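Local coordinates for protein sugar ABC transporter (Agrobacterium radiobacter, PDB 4RXT) that probably serves as the solute-binding protein of a sugar ABC transporter, holding arabinopyranose between its two domains for uptake, at residues Ala44-Glu56 with Ile68-Val80. Numbering follows the deposited sequence. Where two conformers were deposited one is given.
With ARA (alpha-L-arabinopyranose), chain B.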
ATOM      1  N   ALA A  44      -5.500  13.273  -1.392  1.00 14.55           N
ATOM      2  CA  ALA A  44      -5.446  12.384  -2.541  1.00 14.82           C
ATOM      3  C   ALA A  44      -4.012  11.943  -2.716  1.00 14.58           C
ATOM      4  O   ALA A  44      -3.110  12.766  -2.638  1.00 16.35           O
ATOM      5  CB  ALA A  44      -5.929  13.058  -3.806  1.00 15.97           C
ATOM      6  N   GLU A  45      -3.806  10.664  -3.018  1.00 14.61           N
ATOM      7  CA  GLU A  45      -2.450  10.143  -3.328  1.00 15.95           C
ATOM      8  C   GLU A  45      -1.861  10.799  -4.598  1.00 16.45           C
ATOM      9  O   GLU A  45      -0.627  10.895  -4.795  1.00 19.29           O
ATOM     10  CB  GLU A  45      -2.438   8.611  -3.506  1.00 19.17           C
ATOM     11  CG  GLU A  45      -2.847   7.844  -2.271  1.00 16.56           C
ATOM     12  CD  GLU A  45      -2.332   6.413  -2.195  1.00 20.88           C
ATOM     13  OE1 GLU A  45      -1.777   5.884  -3.177  1.00 27.75           O
ATOM     14  OE2 GLU A  45      -2.556   5.833  -1.118  1.00 23.34           O
ATOM     15  N   THR A  46      -2.741  11.246  -5.470  1.00 12.48           N
ATOM     16  CA  THR A  46      -2.349  11.853  -6.737  1.00 14.55           C
ATOM     17  C   THR A  46      -1.946  13.307  -6.590  1.00 15.89           C
ATOM     18  O   THR A  46      -1.443  13.912  -7.540  1.00 14.62           O
ATOM     19  CB  THR A  46      -3.519  11.776  -7.743  1.00 12.76           C
ATOM     20  OG1 THR A  46      -4.703  12.346  -7.151  1.00 14.10           O
ATOM     21  CG2 THR A  46      -3.786  10.345  -8.116  1.00 12.56           C
ATOM     22  N   ASP A  47      -2.187  13.889  -5.410  1.00 14.21           N
ATOM     23  CA  ASP A  47      -1.805  15.280  -5.141  1.00 12.09           C
ATOM     24  C   ASP A  47      -0.353  15.287  -4.668  1.00 12.77           C
ATOM     25  O   ASP A  47      -0.036  15.441  -3.499  1.00 13.22           O
ATOM     26  CB  ASP A  47      -2.770  15.946  -4.156  1.00 14.06           C
ATOM     27  CG  ASP A  47      -2.583  17.436  -4.075  1.00 18.49           C
ATOM     28  OD1 ASP A  47      -1.720  18.004  -4.801  1.00 16.88           O
ATOM     29  OD2 ASP A  47      -3.305  18.061  -3.259  1.00 23.02           O
ATOM     30  N   VAL A  48       0.542  15.198  -5.647  1.00 13.85           N
ATOM     31  CA  VAL A  48       1.947  15.118  -5.317  1.00 15.80           C
ATOM     32  C   VAL A  48       2.461  16.481  -4.867  1.00 15.64           C
ATOM     33  O   VAL A  48       3.208  16.590  -3.905  1.00 14.29           O
ATOM     34  CB  VAL A  48       2.715  14.615  -6.532  1.00 15.59           C
ATOM     35  CG1 VAL A  48       4.207  14.535  -6.245  1.00 17.22           C
ATOM     36  CG2 VAL A  48       2.214  13.255  -6.961  1.00 15.30           C
ATOM     37  N   ASN A  49       2.036  17.524  -5.576  1.00 15.87           N
ATOM     38  CA  ASN A  49       2.399  18.896  -5.213  1.00 18.73           C
ATOM     39  C   ASN A  49       1.953  19.184  -3.781  1.00 15.02           C
ATOM     40  O   ASN A  49       2.660  19.830  -3.019  1.00 18.28           O
ATOM     41  CB  ASN A  49       1.735  19.905  -6.167  1.00 15.80           C
ATOM     42  CG  ASN A  49       2.236  21.318  -5.974  1.00 19.27           C
ATOM     43  OD1 ASN A  49       3.435  21.558  -5.842  1.00 25.94           O
ATOM     44  ND2 ASN A  49       1.334  22.258  -6.006  1.00 38.91           N
ATOM     45  N   GLY A  50       0.754  18.686  -3.439  1.00 13.87           N
ATOM     46  CA  GLY A  50       0.181  18.876  -2.138  1.00 14.73           C
ATOM     47  C   GLY A  50       1.094  18.313  -1.084  1.00 13.97           C
ATOM     48  O   GLY A  50       1.355  18.955  -0.060  1.00 17.28           O
ATOM     49  N   GLN A  51       1.578  17.110  -1.320  1.00 13.99           N
ATOM     50  CA  GLN A  51       2.506  16.506  -0.362  1.00 13.85           C
ATOM     51  C   GLN A  51       3.830  17.277  -0.266  1.00 14.97           C
ATOM     52  O   GLN A  51       4.371  17.466   0.808  1.00 14.33           O
ATOM     53  CB  GLN A  51       2.765  15.030  -0.687  1.00 14.08           C
ATOM     54  CG  GLN A  51       3.446  14.353   0.482  1.00 14.40           C
ATOM     55  CD  GLN A  51       3.835  12.917   0.241  1.00 13.15           C
ATOM     56  OE1 GLN A  51       4.591  12.607  -0.663  1.00 16.05           O
ATOM     57  NE2 GLN A  51       3.313  12.024   1.057  1.00 12.80           N
ATOM     58  N   ILE A  52       4.351  17.692  -1.417  1.00 14.32           N
ATOM     59  CA  ILE A  52       5.607  18.439  -1.425  1.00 14.04           C
ATOM     60  C   ILE A  52       5.470  19.744  -0.603  1.00 14.91           C
ATOM     61  O   ILE A  52       6.336  20.085   0.201  1.00 16.65           O
ATOM     62  CB  ILE A  52       6.086  18.696  -2.862  1.00 15.72           C
ATOM     63  CG1 ILE A  52       6.472  17.378  -3.542  1.00 15.98           C
ATOM     64  CG2 ILE A  52       7.306  19.628  -2.858  1.00 16.96           C
ATOM     65  CD1 ILE A  52       6.696  17.529  -5.038  1.00 20.51           C
ATOM     66  N   SER A  53       4.374  20.457  -0.831  0.50 15.88           N
ATOM     67  CA  SER A  53       4.075  21.681  -0.086  0.50 16.84           C
ATOM     68  C   SER A  53       4.007  21.443   1.414  0.50 14.73           C
ATOM     69  O   SER A  53       4.580  22.185   2.209  0.50 17.94           O
ATOM     70  CB  SER A  53       2.749  22.292  -0.572  0.50 18.99           C
ATOM     71  OG  SER A  53       2.873  22.776  -1.894  0.50 35.05           O
ATOM     72  N   ILE A  54       3.317  20.380   1.788  1.00 15.83           N
ATOM     73  CA  ILE A  54       3.202  20.003   3.205  1.00 17.17           C
ATOM     74  C   ILE A  54       4.575  19.680   3.814  1.00 13.19           C
ATOM     75  O   ILE A  54       4.881  20.146   4.922  1.00 15.98           O
ATOM     76  CB  ILE A  54       2.201  18.824   3.372  1.00 14.44           C
ATOM     77  CG1 ILE A  54       0.790  19.310   3.064  1.00 16.93           C
ATOM     78  CG2 ILE A  54       2.288  18.167   4.767  1.00 18.07           C
ATOM     79  CD1 ILE A  54      -0.177  18.181   2.798  1.00 19.50           C
ATOM     80  N   LEU A  55       5.390  18.905   3.093  1.00 13.87           N
ATOM     81  CA  LEU A  55       6.749  18.633   3.536  1.00 13.42           C
ATOM     82  C   LEU A  55       7.551  19.917   3.733  1.00 14.98           C
ATOM     83  O   LEU A  55       8.171  20.108   4.781  1.00 16.31           O
ATOM     84  CB  LEU A  55       7.442  17.712   2.574  1.00 14.67           C
ATOM     85  CG  LEU A  55       8.900  17.427   2.894  1.00 15.78           C
ATOM     86  CD1 LEU A  55       9.019  16.735   4.241  1.00 13.55           C
ATOM     87  CD2 LEU A  55       9.461  16.526   1.826  1.00 15.44           C
ATOM     88  N   GLU A  56       7.518  20.803   2.733  1.00 17.95           N
ATOM     89  CA  GLU A  56       8.252  22.088   2.822  1.00 16.91           C
ATOM     90  C   GLU A  56       7.838  22.887   4.050  1.00 16.52           C
ATOM     91  O   GLU A  56       8.687  23.463   4.749  1.00 18.55           O
ATOM     92  CB  GLU A  56       8.085  22.916   1.540  1.00 16.44           C
ATOM     93  CG  GLU A  56       8.913  22.318   0.402  1.00 19.76           C
ATOM     94  CD  GLU A  56       8.516  22.800  -1.002  1.00 19.45           C
ATOM     95  OE1 GLU A  56       7.467  23.489  -1.133  1.00 20.96           O
ATOM     96  OE2 GLU A  56       9.251  22.471  -1.998  1.00 23.20           O
ATOM     97  N   ILE A  68       7.586  10.287   6.731  1.00 11.01           N
ATOM     98  CA  ILE A  68       6.833  10.486   5.499  1.00 13.64           C
ATOM     99  C   ILE A  68       6.665   9.203   4.695  1.00 12.79           C
ATOM    100  O   ILE A  68       7.586   8.387   4.621  1.00 12.57           O
ATOM    101  CB  ILE A  68       7.463  11.599   4.613  1.00 12.60           C
ATOM    102  CG1 ILE A  68       6.651  11.901   3.358  1.00 12.77           C
ATOM    103  CG2 ILE A  68       8.923  11.294   4.246  1.00 12.07           C
ATOM    104  CD1 ILE A  68       6.974  13.219   2.696  1.00 14.25           C
ATOM    105  N   SER A  69       5.477   9.074   4.086  1.00 11.49           N
ATOM    106  CA  SER A  69       5.213   8.065   3.039  1.00 10.96           C
ATOM    107  C   SER A  69       5.220   8.786   1.693  1.00 13.95           C
ATOM    108  O   SER A  69       4.216   9.300   1.290  1.00 12.91           O
ATOM    109  CB  SER A  69       3.863   7.352   3.261  1.00 12.25           C
ATOM    110  OG  SER A  69       2.823   8.294   3.185  1.00 13.52           O
ATOM    111  N   PRO A  70       6.375   8.789   0.998  1.00 13.75           N
ATOM    112  CA  PRO A  70       6.440   9.534  -0.247  1.00 13.17           C
ATOM    113  C   PRO A  70       5.419   9.062  -1.268  1.00 10.67           C
ATOM    114  O   PRO A  70       5.381   7.895  -1.617  1.00 12.76           O
ATOM    115  CB  PRO A  70       7.864   9.295  -0.748  1.00 14.80           C
ATOM    116  CG  PRO A  70       8.645   8.864   0.445  1.00 16.71           C
ATOM    117  CD  PRO A  70       7.664   8.179   1.365  1.00 13.21           C
ATOM    118  N   THR A  71       4.638  10.001  -1.806  1.00 13.13           N
ATOM    119  CA  THR A  71       3.538   9.626  -2.654  1.00 13.08           C
ATOM    120  C   THR A  71       3.923   9.210  -4.073  1.00 14.68           C
ATOM    121  O   THR A  71       3.275   8.379  -4.678  1.00 20.20           O
ATOM    122  CB  THR A  71       2.417  10.674  -2.601  1.00 17.23           C
ATOM    123  OG1 THR A  71       1.193  10.056  -3.027  1.00 19.39           O
ATOM    124  CG2 THR A  71       2.771  11.874  -3.449  1.00 20.08           C
ATOM    125  N   GLU A  72       5.023   9.758  -4.593  1.00 14.06           N
ATOM    126  CA  GLU A  72       5.467   9.465  -5.953  1.00 16.45           C
ATOM    127  C   GLU A  72       7.004   9.371  -5.817  1.00 18.01           C
ATOM    128  O   GLU A  72       7.635  10.209  -5.166  1.00 19.28           O
ATOM    129  CB  GLU A  72       5.012  10.611  -6.902  1.00 18.92           C
ATOM    130  CG  GLU A  72       4.787  10.271  -8.387  1.00 28.83           C
ATOM    131  CD  GLU A  72       6.003  10.453  -9.302  1.00 36.23           C
ATOM    132  OE1 GLU A  72       7.042  10.968  -8.881  1.00 22.18           O
ATOM    133  OE2 GLU A  72       5.908  10.064 -10.481  1.00121.84           O
ATOM    134  N   PHE A  73       7.591   8.344  -6.436  1.00 13.76           N
ATOM    135  CA  PHE A  73       9.001   8.001  -6.261  1.00 14.18           C
ATOM    136  C   PHE A  73       9.974   9.084  -6.750  1.00 16.05           C
ATOM    137  O   PHE A  73      10.833   9.543  -6.000  1.00 15.32           O
ATOM    138  CB  PHE A  73       9.303   6.662  -6.992  1.00 16.15           C
ATOM    139  CG  PHE A  73      10.726   6.230  -6.914  1.00 14.51           C
ATOM    140  CD1 PHE A  73      11.183   5.492  -5.854  1.00 21.94           C
ATOM    141  CD2 PHE A  73      11.620   6.564  -7.935  1.00 16.85           C
ATOM    142  CE1 PHE A  73      12.521   5.103  -5.775  1.00 21.06           C
ATOM    143  CE2 PHE A  73      12.957   6.179  -7.864  1.00 20.09           C
ATOM    144  CZ  PHE A  73      13.411   5.442  -6.785  1.00 23.55           C
ATOM    145  N   LYS A  74       9.843   9.464  -8.018  1.00 14.37           N
ATOM    146  CA  LYS A  74      10.767  10.440  -8.586  1.00 14.72           C
ATOM    147  C   LYS A  74      10.534  11.832  -8.002  1.00 14.52           C
ATOM    148  O   LYS A  74      11.463  12.495  -7.538  1.00 17.90           O
ATOM    149  CB  LYS A  74      10.677  10.500 -10.125  1.00 19.44           C
ATOM    150  CG  LYS A  74      11.815  11.243 -10.837  1.00 31.95           C
ATOM    151  CD  LYS A  74      12.002  10.657 -12.241  1.00 62.37           C
ATOM    152  CE  LYS A  74      13.301  11.072 -12.923  1.00 69.91           C
ATOM    153  NZ  LYS A  74      13.168  11.174 -14.413  1.00 56.66           N
ATOM    154  N   ALA A  75       9.273  12.264  -7.963  1.00 17.14           N
ATOM    155  CA  ALA A  75       8.963  13.666  -7.577  1.00 18.06           C
ATOM    156  C   ALA A  75       9.338  14.028  -6.124  1.00 16.99           C
ATOM    157  O   ALA A  75       9.559  15.183  -5.798  1.00 19.65           O
ATOM    158  CB  ALA A  75       7.493  13.971  -7.805  1.00 21.27           C
ATOM    159  N   LEU A  76       9.369  13.029  -5.252  1.00 12.31           N
ATOM    160  CA  LEU A  76       9.700  13.261  -3.851  1.00 14.26           C
ATOM    161  C   LEU A  76      11.202  13.172  -3.554  1.00 16.12           C
ATOM    162  O   LEU A  76      11.625  13.495  -2.472  1.00 16.46           O
ATOM    163  CB  LEU A  76       8.853  12.356  -2.899  1.00 14.88           C
ATOM    164  CG  LEU A  76       7.517  12.934  -2.374  1.00 16.34           C
ATOM    165  CD1 LEU A  76       7.703  14.080  -1.365  1.00 15.84           C
ATOM    166  CD2 LEU A  76       6.625  13.336  -3.543  1.00 16.71           C
ATOM    167  N   GLY A  77      12.001  12.747  -4.530  1.00 13.52           N
ATOM    168  CA  GLY A  77      13.457  12.597  -4.318  1.00 17.56           C
ATOM    169  C   GLY A  77      14.136  13.870  -3.854  1.00 18.55           C
ATOM    170  O   GLY A  77      14.709  13.948  -2.755  1.00 17.00           O
ATOM    171  N   LYS A  78      14.055  14.877  -4.707  1.00 15.76           N
ATOM    172  CA  LYS A  78      14.650  16.175  -4.421  1.00 17.62           C
ATOM    173  C   LYS A  78      14.018  16.834  -3.170  1.00 16.88           C
ATOM    174  O   LYS A  78      14.729  17.346  -2.324  1.00 17.37           O
ATOM    175  CB  LYS A  78      14.444  17.033  -5.658  1.00 24.84           C
ATOM    176  CG  LYS A  78      15.538  17.975  -5.941  1.00 47.69           C
ATOM    177  CD  LYS A  78      15.494  19.135  -4.979  1.00 57.54           C
ATOM    178  CE  LYS A  78      16.734  19.986  -5.143  1.00 57.71           C
ATOM    179  NZ  LYS A  78      16.831  20.545  -6.509  1.00 49.94           N
ATOM    180  N   PRO A  79      12.657  16.769  -3.020  1.00 17.48           N
ATOM    181  CA  PRO A  79      12.113  17.360  -1.810  1.00 15.22           C
ATOM    182  C   PRO A  79      12.650  16.709  -0.539  1.00 14.82           C
ATOM    183  O   PRO A  79      12.913  17.404   0.427  1.00 17.21           O
ATOM    184  CB  PRO A  79      10.606  17.158  -1.982  1.00 19.03           C
ATOM    185  CG  PRO A  79      10.425  17.311  -3.460  1.00 17.19           C
ATOM    186  CD  PRO A  79      11.616  16.635  -4.053  1.00 15.85           C
ATOM    187  N   VAL A  80      12.816  15.383  -0.558  1.00 13.58           N
ATOM    188  CA  VAL A  80      13.399  14.717   0.593  1.00 15.75           C
ATOM    189  C   VAL A  80      14.862  15.111   0.792  1.00 17.29           C
ATOM    190  O   VAL A  80      15.270  15.344   1.935  1.00 17.48           O
ATOM    191  CB  VAL A  80      13.196  13.200   0.549  1.00 15.66           C
ATOM    192  CG1 VAL A  80      14.027  12.504   1.610  1.00 17.04           C
ATOM    193  CG2 VAL A  80      11.707  12.886   0.717  1.00 15.09           C
TER
HETATM  194  C1  ARA B 401      -1.454   0.846   0.263  1.00 14.51           C
HETATM  195  C2  ARA B 401      -0.038   1.156  -0.261  1.00 21.84           C
HETATM  196  C3  ARA B 401       0.145   2.660  -0.359  1.00 26.15           C
HETATM  197  C4  ARA B 401      -0.993   3.318  -1.158  1.00 25.71           C
HETATM  198  C5  ARA B 401      -2.134   2.406  -1.330  1.00 17.84           C
HETATM  199  O1  ARA B 401      -1.465  -0.456  -0.310  1.00 15.13           O
HETATM  200  O2  ARA B 401       0.963   0.633   0.633  1.00 15.75           O
HETATM  201  O3  ARA B 401       1.457   2.919  -0.887  1.00 21.89           O
HETATM  202  O4  ARA B 401      -0.654   3.549  -2.528  1.00 34.06           O
HETATM  203  O5  ARA B 401      -2.526   1.683  -0.151  1.00 22.23           O
HETATM  204  O   HOH W   1       0.878   8.314  -5.889  1.00 43.70           O
HETATM  205  O   HOH W   2       0.776   6.329  -4.224  1.00 44.30           O
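The side-chain amide of Gln51, on the first turns of helix 48-60, is hydrogen-bonded to the backbone of the loop that leaves strand 66-68. Its OE1 accepts from Thr71 N at 2.8 Å, the donor tilted 19° from the carbonyl plane, while NE2 donates to Ser69 O at 2.9 Å; that oxygen lies near the amide plane, although NE2 sits above the Ser69 carbonyl plane. Glutamine suits the place because one flat group supplies both acceptor and donor, and the two bonds fix its rotation. With CG anti to the backbone N (chi1 -166°), the extended side chain carries the amide from helix to loop.

Thr71 donates a second time, through its hydroxyl, to Glu45 O over 2.7 Å, in the carbonyl plane on a lone pair, while its methyl CG2 packs on Val48 CG2. Two waters lie between Glu45 and Thr71 O, one near Glu45 O and the other near Glu45 OE1, but with more acceptors in reach than protons, not every bond can form at once.

Branched and compact apolar groups fill the rest. Val48 divides its methyls, CG1 lying 3.7 Å from Ala75 CB and also touching Leu76, CG2 facing Glu72 CB. Farther along, Ile52 CG2 meets the ring of Pro79 at CG (3.9 Å), and Leu55 CD2 reaches Pro79 and Ile68 CD1.

The contact thus joins consecutive beta-alpha units of one lobe of the periplasmic binding protein fold, whose strands 39-41 and 66-68 flank 9-11. Glu45 OE1 accepts from arabinopyranose O4 at 2.7 Å, with OE2 bonded to Trp19 NE1; the Thr71 hydroxyl anchors the main chain of Glu45, so loop 69-72 holds the backbone that carries this sugar-binding residue.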